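Chemotaxis response regulator protein-glutamate methylesterase (Thermotoga maritima, PDB 3SFT) probably hydrolyses methyl esters on chemoreceptor glutamates and deamidates certain receptor glutamines in chemotaxis, the chain here being its C-terminal catalytic domain. Local coordinates at residues P34-V40 / P74-A80; A66-V72 / K94-L99; I131-G136 / C161-P167. All coordinates share one frame; numbering follows the deposited sequence.

Contact 1 (P34-V40 / P74-A80)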
loop_
_atom_site.group_PDB
_atom_site.type_symbol
_atom_site.label_atom_id
_atom_site.label_comp_id
_atom_site.label_asym_id
_atom_site.label_seq_id
_atom_site.Cartn_x
_atom_site.Cartn_y
_atom_site.Cartn_z
ATOM N N PRO A 34 6.653 10.884 8.534
ATOM C CA PRO A 34 6.675 10.066 9.755
ATOM C C PRO A 34 6.148 8.628 9.746
ATOM O O PRO A 34 6.292 7.917 10.745
ATOM C CB PRO A 34 5.902 10.930 10.745
ATOM C CG PRO A 34 4.862 11.549 9.878
ATOM C CD PRO A 34 5.665 11.973 8.663
ATOM N N ALA A 35 5.535 8.194 8.651
ATOM C CA ALA A 35 5.014 6.834 8.599
ATOM C C ALA A 35 5.609 6.046 7.453
ATOM O O ALA A 35 5.754 6.563 6.350
ATOM C CB ALA A 35 3.492 6.854 8.475
ATOM N N PRO A 36 6.009 4.793 7.708
ATOM C CA PRO A 36 6.579 3.991 6.621
ATOM C C PRO A 36 5.474 3.707 5.600
ATOM O O PRO A 36 4.297 3.650 5.960
ATOM C CB PRO A 36 7.031 2.718 7.334
ATOM C CG PRO A 36 6.116 2.636 8.521
ATOM C CD PRO A 36 6.038 4.056 8.982
ATOM N N ILE A 37 5.841 3.606 4.329
ATOM C CA ILE A 37 4.860 3.329 3.283
ATOM C C ILE A 37 5.178 2.001 2.607
ATOM O O ILE A 37 6.335 1.720 2.290
ATOM C CB ILE A 37 4.829 4.451 2.220
ATOM C CG1 ILE A 37 4.486 5.789 2.879
ATOM C CG2 ILE A 37 3.817 4.123 1.125
ATOM C CD1 ILE A 37 4.510 6.961 1.938
ATOM N N VAL A 38 4.155 1.171 2.437
ATOM C CA VAL A 38 4.305 -0.130 1.793
ATOM C C VAL A 38 3.437 -0.152 0.539
ATOM O O VAL A 38 2.249 0.182 0.586
ATOM C CB VAL A 38 3.873 -1.280 2.735
ATOM C CG1 VAL A 38 4.049 -2.620 2.045
ATOM C CG2 VAL A 38 4.682 -1.237 4.030
ATOM N N VAL A 39 4.034 -0.515 -0.588
ATOM C CA VAL A 39 3.297 -0.563 -1.840
ATOM C C VAL A 39 3.265 -1.968 -2.424
ATOM O O VAL A 39 4.307 -2.582 -2.625
ATOM C CB VAL A 39 3.917 0.392 -2.898
ATOM C CG1 VAL A 39 3.180 0.263 -4.228
ATOM C CG2 VAL A 39 3.872 1.832 -2.406
ATOM N N VAL A 40 2.059 -2.478 -2.662
ATOM C CA VAL A 40 1.871 -3.787 -3.267
ATOM C C VAL A 40 1.260 -3.536 -4.646
ATOM O O VAL A 40 0.069 -3.254 -4.776
ATOM C CB VAL A 40 0.922 -4.693 -2.442
ATOM C CG1 VAL A 40 0.761 -6.034 -3.127
ATOM C CG2 VAL A 40 1.462 -4.895 -1.025
ATOM N N PRO A 74 10.174 4.615 8.949
ATOM C CA PRO A 74 9.608 5.821 8.333
ATOM C C PRO A 74 10.666 6.446 7.416
ATOM O O PRO A 74 11.865 6.231 7.599
ATOM C CB PRO A 74 9.297 6.712 9.542
ATOM C CG PRO A 74 10.298 6.273 10.571
ATOM C CD PRO A 74 10.278 4.772 10.413
ATOM N N GLY A 75 10.214 7.201 6.420
ATOM C CA GLY A 75 11.133 7.812 5.477
ATOM C C GLY A 75 11.426 6.896 4.297
ATOM O O GLY A 75 12.183 7.257 3.404
ATOM N N PHE A 76 10.834 5.704 4.304
ATOM C CA PHE A 76 11.021 4.729 3.233
ATOM C C PHE A 76 9.692 4.313 2.602
ATOM O O PHE A 76 8.638 4.360 3.242
ATOM C CB PHE A 76 11.692 3.460 3.764
ATOM C CG PHE A 76 13.131 3.637 4.155
ATOM C CD1 PHE A 76 14.148 3.309 3.262
ATOM C CD2 PHE A 76 13.474 4.099 5.425
ATOM C CE1 PHE A 76 15.491 3.435 3.625
ATOM C CE2 PHE A 76 14.816 4.230 5.803
ATOM C CZ PHE A 76 15.826 3.897 4.899
ATOM N N VAL A 77 9.766 3.898 1.340
ATOM C CA VAL A 77 8.622 3.413 0.588
ATOM C C VAL A 77 9.090 2.048 0.086
ATOM O O VAL A 77 10.076 1.948 -0.650
ATOM C CB VAL A 77 8.273 4.353 -0.593
ATOM C CG1 VAL A 77 7.088 3.799 -1.389
ATOM C CG2 VAL A 77 7.933 5.740 -0.065
ATOM N N TYR A 78 8.439 0.994 0.567
ATOM C CA TYR A 78 8.810 -0.368 0.202
ATOM C C TYR A 78 7.892 -0.997 -0.846
ATOM O O TYR A 78 6.680 -1.057 -0.658
ATOM C CB TYR A 78 8.829 -1.251 1.449
ATOM C CG TYR A 78 9.663 -0.715 2.594
ATOM C CD1 TYR A 78 11.027 -0.998 2.682
ATOM C CD2 TYR A 78 9.083 0.059 3.600
ATOM C CE1 TYR A 78 11.792 -0.524 3.744
ATOM C CE2 TYR A 78 9.838 0.537 4.667
ATOM C CZ TYR A 78 11.192 0.242 4.733
ATOM O OH TYR A 78 11.944 0.707 5.780
ATOM N N ILE A 79 8.483 -1.467 -1.942
ATOM C CA ILE A 79 7.734 -2.108 -3.017
ATOM C C ILE A 79 7.798 -3.619 -2.785
ATOM O O ILE A 79 8.887 -4.179 -2.629
ATOM C CB ILE A 79 8.354 -1.802 -4.411
ATOM C CG1 ILE A 79 8.494 -0.291 -4.636
ATOM C CG2 ILE A 79 7.534 -2.446 -5.504
ATOM C CD1 ILE A 79 7.223 0.519 -4.412
ATOM N N ALA A 80 6.643 -4.278 -2.744
ATOM C CA ALA A 80 6.614 -5.724 -2.530
ATOM C C ALA A 80 7.250 -6.469 -3.711
ATOM O O ALA A 80 6.925 -6.202 -4.863
ATOM C CB ALA A 80 5.178 -6.196 -2.310
HETATM O O HOH W 1 7.988 6.696 4.816
#

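Contact 2 (A66-V72 / K94-L99)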
loop_
_atom_site.group_PDB
_atom_site.type_symbol
_atom_site.label_atom_id
_atom_site.label_comp_id
_atom_site.label_asym_id
_atom_site.label_seq_id
_atom_site.Cartn_x
_atom_site.Cartn_y
_atom_site.Cartn_z
ATOM N N ALA A 66 11.061 -4.242 -0.743
ATOM C CA ALA A 66 11.022 -4.762 0.622
ATOM C C ALA A 66 11.841 -6.042 0.677
ATOM O O ALA A 66 11.786 -6.851 -0.248
ATOM C CB ALA A 66 9.587 -5.044 1.050
ATOM N N GLU A 67 12.607 -6.214 1.753
ATOM C CA GLU A 67 13.439 -7.406 1.927
ATOM C C GLU A 67 13.012 -8.221 3.140
ATOM O O GLU A 67 12.542 -7.674 4.142
ATOM C CB GLU A 67 14.914 -7.025 2.064
ATOM C CG GLU A 67 15.489 -6.336 0.845
ATOM C CD GLU A 67 16.956 -6.004 1.009
ATOM O OE1 GLU A 67 17.782 -6.944 0.991
ATOM O OE2 GLU A 67 17.283 -4.803 1.156
ATOM N N ASP A 68 13.189 -9.535 3.039
ATOM C CA ASP A 68 12.831 -10.456 4.104
ATOM C C ASP A 68 13.619 -10.152 5.384
ATOM O O ASP A 68 14.843 -10.007 5.353
ATOM C CB ASP A 68 13.081 -11.890 3.635
ATOM C CG ASP A 68 12.630 -12.924 4.643
ATOM O OD1 ASP A 68 11.440 -12.931 5.012
ATOM O OD2 ASP A 68 13.475 -13.738 5.063
ATOM N N GLY A 69 12.898 -10.003 6.494
ATOM C CA GLY A 69 13.527 -9.705 7.769
ATOM C C GLY A 69 13.906 -8.245 7.970
ATOM O O GLY A 69 14.404 -7.874 9.031
ATOM N N GLU A 70 13.683 -7.414 6.955
ATOM C CA GLU A 70 14.008 -5.991 7.039
ATOM C C GLU A 70 13.056 -5.241 7.971
ATOM O O GLU A 70 11.860 -5.537 8.021
ATOM C CB GLU A 70 13.976 -5.360 5.641
ATOM C CG GLU A 70 14.267 -3.855 5.601
ATOM C CD GLU A 70 14.226 -3.267 4.189
ATOM O OE1 GLU A 70 13.665 -3.904 3.274
ATOM O OE2 GLU A 70 14.756 -2.155 3.994
ATOM N N GLU A 71 13.600 -4.282 8.718
ATOM C CA GLU A 71 12.807 -3.473 9.634
ATOM C C GLU A 71 12.053 -2.387 8.865
ATOM O O GLU A 71 12.644 -1.666 8.059
ATOM C CB GLU A 71 13.701 -2.822 10.696
ATOM C CG GLU A 71 12.912 -2.169 11.831
ATOM C CD GLU A 71 13.777 -1.401 12.820
ATOM O OE1 GLU A 71 14.979 -1.723 12.968
ATOM O OE2 GLU A 71 13.239 -0.469 13.454
ATOM N N VAL A 72 10.751 -2.281 9.117
ATOM C CA VAL A 72 9.896 -1.292 8.463
ATOM C C VAL A 72 10.105 0.068 9.136
ATOM O O VAL A 72 9.680 0.274 10.269
ATOM C CB VAL A 72 8.419 -1.710 8.576
ATOM C CG1 VAL A 72 7.542 -0.779 7.776
ATOM C CG2 VAL A 72 8.247 -3.148 8.095
ATOM N N LYS A 94 9.203 -3.499 17.489
ATOM C CA LYS A 94 9.569 -3.097 16.130
ATOM C C LYS A 94 8.782 -3.932 15.125
ATOM O O LYS A 94 8.228 -4.977 15.475
ATOM C CB LYS A 94 11.066 -3.306 15.887
ATOM C CG LYS A 94 11.987 -2.445 16.728
ATOM C CD LYS A 94 13.415 -2.943 16.603
ATOM C CE LYS A 94 14.361 -2.201 17.531
ATOM N NZ LYS A 94 14.607 -0.813 17.073
ATOM N N VAL A 95 8.748 -3.478 13.874
ATOM C CA VAL A 95 8.031 -4.194 12.822
ATOM C C VAL A 95 8.978 -4.622 11.703
ATOM O O VAL A 95 9.806 -3.836 11.239
ATOM C CB VAL A 95 6.870 -3.350 12.248
ATOM C CG1 VAL A 95 6.129 -4.137 11.168
ATOM C CG2 VAL A 95 5.902 -2.978 13.365
ATOM N N PHE A 96 8.846 -5.878 11.286
ATOM C CA PHE A 96 9.696 -6.447 10.246
ATOM C C PHE A 96 8.887 -7.111 9.136
ATOM O O PHE A 96 7.778 -7.595 9.365
ATOM C CB PHE A 96 10.641 -7.496 10.860
ATOM C CG PHE A 96 11.544 -6.950 11.934
ATOM C CD1 PHE A 96 12.809 -6.463 11.618
ATOM C CD2 PHE A 96 11.126 -6.913 13.261
ATOM C CE1 PHE A 96 13.649 -5.941 12.610
ATOM C CE2 PHE A 96 11.959 -6.391 14.261
ATOM C CZ PHE A 96 13.225 -5.903 13.928
ATOM N N PHE A 97 9.457 -7.138 7.935
ATOM C CA PHE A 97 8.818 -7.774 6.790
ATOM C C PHE A 97 9.162 -9.257 6.773
ATOM O O PHE A 97 10.167 -9.683 7.339
ATOM C CB PHE A 97 9.360 -7.207 5.470
ATOM C CG PHE A 97 8.932 -5.804 5.172
ATOM C CD1 PHE A 97 7.587 -5.496 4.991
ATOM C CD2 PHE A 97 9.877 -4.798 5.020
ATOM C CE1 PHE A 97 7.190 -4.204 4.662
ATOM C CE2 PHE A 97 9.492 -3.505 4.691
ATOM C CZ PHE A 97 8.139 -3.208 4.510
ATOM N N PHE A 98 8.322 -10.038 6.114
ATOM C CA PHE A 98 8.590 -11.454 5.930
ATOM C C PHE A 98 7.947 -11.875 4.622
ATOM O O PHE A 98 6.882 -11.373 4.253
ATOM C CB PHE A 98 8.167 -12.331 7.126
ATOM C CG PHE A 98 6.680 -12.491 7.306
ATOM C CD1 PHE A 98 5.972 -13.435 6.570
ATOM C CD2 PHE A 98 6.006 -11.759 8.280
ATOM C CE1 PHE A 98 4.614 -13.653 6.805
ATOM C CE2 PHE A 98 4.650 -11.970 8.524
ATOM C CZ PHE A 98 3.955 -12.921 7.785
ATOM N N LEU A 99 8.671 -12.690 3.863
ATOM C CA LEU A 99 8.187 -13.164 2.580
ATOM C C LEU A 99 7.477 -14.495 2.752
ATOM O O LEU A 99 8.079 -15.507 3.112
ATOM C CB LEU A 99 9.341 -13.258 1.579
ATOM C CG LEU A 99 10.016 -11.915 1.277
ATOM C CD1 LEU A 99 11.147 -12.098 0.281
ATOM C CD2 LEU A 99 8.990 -10.926 0.740
#

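Contact 3 (I131-G136 / C161-P167)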
loop_
_atom_site.group_PDB
_atom_site.type_symbol
_atom_site.label_atom_id
_atom_site.label_comp_id
_atom_site.label_asym_id
_atom_site.label_seq_id
_atom_site.Cartn_x
_atom_site.Cartn_y
_atom_site.Cartn_z
ATOM N N ILE A 131 -6.250 2.291 -1.740
ATOM C CA ILE A 131 -6.509 1.384 -2.847
ATOM C C ILE A 131 -6.611 2.179 -4.133
ATOM O O ILE A 131 -7.548 2.950 -4.341
ATOM C CB ILE A 131 -7.789 0.559 -2.601
ATOM C CG1 ILE A 131 -7.688 -0.151 -1.248
ATOM C CG2 ILE A 131 -8.005 -0.445 -3.724
ATOM C CD1 ILE A 131 -6.461 -1.032 -1.103
ATOM N N LEU A 132 -5.622 1.979 -4.993
ATOM C CA LEU A 132 -5.533 2.680 -6.264
ATOM C C LEU A 132 -6.099 1.903 -7.443
ATOM O O LEU A 132 -6.555 0.765 -7.305
ATOM C CB LEU A 132 -4.065 3.020 -6.553
ATOM C CG LEU A 132 -3.315 3.764 -5.445
ATOM C CD1 LEU A 132 -1.887 4.068 -5.905
ATOM C CD2 LEU A 132 -4.054 5.051 -5.101
ATOM N N THR A 133 -6.028 2.559 -8.600
ATOM C CA THR A 133 -6.453 2.060 -9.901
ATOM C C THR A 133 -6.040 0.610 -10.113
ATOM O O THR A 133 -4.972 0.193 -9.656
ATOM C CB THR A 133 -5.795 2.923 -11.017
ATOM O OG1 THR A 133 -6.070 2.364 -12.305
ATOM C CG2 THR A 133 -4.282 2.999 -10.811
ATOM N N GLY A 134 -6.885 -0.148 -10.810
ATOM C CA GLY A 134 -6.587 -1.543 -11.079
ATOM C C GLY A 134 -7.808 -2.419 -11.284
ATOM O O GLY A 134 -8.921 -2.057 -10.900
ATOM N N MET A 135 -7.598 -3.571 -11.912
ATOM C CA MET A 135 -8.672 -4.526 -12.156
ATOM C C MET A 135 -8.831 -5.441 -10.957
ATOM O O MET A 135 -7.889 -5.650 -10.195
ATOM C CB MET A 135 -8.366 -5.409 -13.366
ATOM C CG MET A 135 -8.645 -4.802 -14.712
ATOM S SD MET A 135 -8.405 -5.974 -16.079
ATOM C CE MET A 135 -9.086 -4.977 -17.306
ATOM N N GLY A 136 -10.026 -5.998 -10.804
ATOM C CA GLY A 136 -10.272 -6.921 -9.713
ATOM C C GLY A 136 -10.730 -6.321 -8.401
ATOM O O GLY A 136 -11.072 -5.140 -8.313
ATOM N N CYS A 161 -7.913 7.161 -12.374
ATOM C CA CYS A 161 -7.719 5.729 -12.592
ATOM C C CYS A 161 -7.688 5.334 -14.058
ATOM O O CYS A 161 -8.392 5.911 -14.888
ATOM C CB CYS A 161 -8.848 4.914 -11.942
ATOM S SG CYS A 161 -8.908 4.880 -10.148
ATOM N N VAL A 162 -6.877 4.331 -14.368
ATOM C CA VAL A 162 -6.834 3.794 -15.716
ATOM C C VAL A 162 -7.989 2.782 -15.717
ATOM O O VAL A 162 -8.796 2.743 -16.647
ATOM C CB VAL A 162 -5.487 3.115 -16.025
ATOM C CG1 VAL A 162 -5.539 2.446 -17.389
ATOM C CG2 VAL A 162 -4.376 4.161 -16.014
ATOM N N VAL A 163 -8.099 2.035 -14.617
ATOM C CA VAL A 163 -9.162 1.049 -14.421
ATOM C C VAL A 163 -9.773 1.265 -13.031
ATOM O O VAL A 163 -9.109 1.096 -12.009
ATOM C CB VAL A 163 -8.654 -0.412 -14.541
ATOM C CG1 VAL A 163 -9.777 -1.375 -14.220
ATOM C CG2 VAL A 163 -8.156 -0.692 -15.955
ATOM N N PHE A 164 -11.043 1.650 -13.007
ATOM C CA PHE A 164 -11.752 1.911 -11.761
ATOM C C PHE A 164 -12.406 0.629 -11.261
ATOM O O PHE A 164 -13.627 0.539 -11.195
ATOM C CB PHE A 164 -12.816 2.987 -12.007
ATOM C CG PHE A 164 -13.444 3.538 -10.754
ATOM C CD1 PHE A 164 -12.655 4.014 -9.711
ATOM C CD2 PHE A 164 -14.830 3.634 -10.644
ATOM C CE1 PHE A 164 -13.237 4.581 -8.586
ATOM C CE2 PHE A 164 -15.419 4.203 -9.518
ATOM C CZ PHE A 164 -14.618 4.677 -8.488
ATOM N N GLY A 165 -11.594 -0.378 -10.963
ATOM C CA GLY A 165 -12.130 -1.634 -10.474
ATOM C C GLY A 165 -11.846 -1.816 -8.998
ATOM O O GLY A 165 -12.772 -1.900 -8.192
ATOM N N MET A 166 -10.565 -1.857 -8.639
ATOM C CA MET A 166 -10.165 -2.033 -7.247
ATOM C C MET A 166 -10.748 -0.978 -6.309
ATOM O O MET A 166 -11.305 -1.323 -5.267
ATOM C CB MET A 166 -8.638 -2.143 -7.124
ATOM C CG MET A 166 -8.105 -3.462 -7.704
ATOM S SD MET A 166 -6.310 -3.708 -7.740
ATOM C CE MET A 166 -5.729 -2.286 -6.802
ATOM N N PRO A 167 -10.647 0.321 -6.670
ATOM C CA PRO A 167 -11.204 1.358 -5.794
ATOM C C PRO A 167 -12.730 1.246 -5.707
ATOM O O PRO A 167 -13.316 1.389 -4.626
ATOM C CB PRO A 167 -10.798 2.654 -6.496
ATOM C CG PRO A 167 -9.544 2.277 -7.234
ATOM C CD PRO A 167 -9.912 0.930 -7.796
#

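Contact 1 (P34-V40 / P74-A80)
The edge of the Tyr78 ring meets Pro36, whose CB lies near the ring plane, 4.4 Å from Tyr78 CE2. The same ring stacks edge-to-face with Phe97, and its hydroxyl is bonded to Lys73 N. Pro36 also packs on Pro74, CD to CB. From here the two backbones run parallel, tied by alternating bonds. Phe76 O receives Ile37 N at 3.1 Å, and Tyr78 N reaches Ile37 O at 2.8 Å. Val39 N meets Tyr78 O at 2.7 Å, nearly straight (175°), and Ala80 N closes on Val39 O. A water joins Ala35 O to Phe76 O, donating to both. On the face away from Tyr78, Ile37 and Val77 lie side by side. So do Val39 and Ile79, where Ile79 CD1 comes within 3.6 Å of Val39 CB. Both chi angles of Ile79 are near -54°, which brings CD1 alongside Val39. At the C-terminal end the Val40 side chain lies about 5 Å from those of His42 and Asp138, both probably catalytic. These are inner strands of a doubly wound parallel sheet. Strand 9-14 flanks 37-41, and strand 62-65 flanks 76-79. Helix 112-123 packs on Val38 and Val40, and Leu29 touches Ile37 on the other face.

Contact 2 (A66-V72 / K94-L99)
Phe97 is held between Val72 and Ala66. Val72 CG2 sits over the centre of one ring face, 3.5 Å from the centroid. Ala66 CB lies over the opposite face, 4.0 Å from the centroid. Both are CH-pi contacts close to the ring normal. The Phe97 CG is turned away from its own carbonyl carbon (chi1 -71°), and this sends the ring in between the two methyl groups. Leu86 adds further cover from the rest of the domain. Val72 also touches Val95, CG2 to CG1, and its backbone N is bonded to Val95 O at 2.8 Å. Segment 66-72 is a loop with a type II beta turn from Glu67 to Glu70, laid along one strand of the two-stranded antiparallel hairpin 85-91/94-100. Gly69 takes the third place of the turn with a positive phi (80°). The turn is tied to the strand by Gly69 N to Phe97 O and by Phe97 N to Glu70 O. At the second place of the turn, Asp68 OD1 accepts Leu99 N at 3.0 Å on its anti side, with the donor tilted somewhat from the carboxylate plane. Glu71 has a different role at the far end. Its CB packs obliquely on Phe96, 3.7 Å from CE1. Its CG is anti to the backbone N (chi1 -170°) and the chain runs on extended, which lets OE2 make a long salt bridge to Lys94 NZ at 3.9 Å. The Glu70 carboxylate serves the turn itself: OE1 accepts Glu67 N, and OE2 pairs with Lys64 NZ, which also pairs with Glu67 OE2.

Contact 3 (I131-G136 / C161-P167)
A single hydroxyl, Thr133 OG1, accepts two successive backbone amides, Val162 N at 3.0 Å and Val163 N at 3.1 Å. The contact joins the turn that leaves strand 127-131 to the loop that runs into helix 166-172, in a doubly wound alpha/beta fold. The bond from Val163 is almost straight (177°). OG1 is also bonded to Thr16 O, so three partners grip it. Its chi1 of 173° turns it toward the other loop and puts CG2 in the crowded position between backbone N and carbonyl carbon. A valine in place of Thr133 would probably leave both amides without this acceptor and Thr16 O without its hydroxyl partner. Gly134 joins the two segments through its backbone: its N meets Val163 O at 2.8 Å, and its O takes Met166 N at 2.8 Å, at the first turn of that helix, with a weak bond from Gly165 N. Gly134 CA lies close to Met166 SD. The Met166 side chain also lies about 4 Å from those of Ser15 and His42, both predicted active-site residues, so the contact borders the probable catalytic site. Pro167 CG rests on Leu132 O at 3.4 Å. At the outer end, the Met135 and Val163 side chains cross at a slant, with Met135 CG 3.6 Å from Val163 CG1.

How the contacts relate
After strand 9-14 and helix 18-22 the chain reaches 34-40, which opens contact 1; helix 48-58 and strand 62-65 follow. The loop 66-72 opens contact 2 before strand 76-79 returns to close contact 1. The chain then goes through strand 85-91 to strand 94-100, where contact 2 closes. Contacts 1 and 2 therefore cross along the chain. They also touch in space, with a probable hydrogen bond from Ala66 N to Ile79 O, and so tie the hairpin to the parallel sheet. Contact 3 opens only after both have closed, and it joins the loops after strands 127-131 and 152-156. Its centre lies about 20 Å from that of contact 1, on the opposite side of the chain's centre.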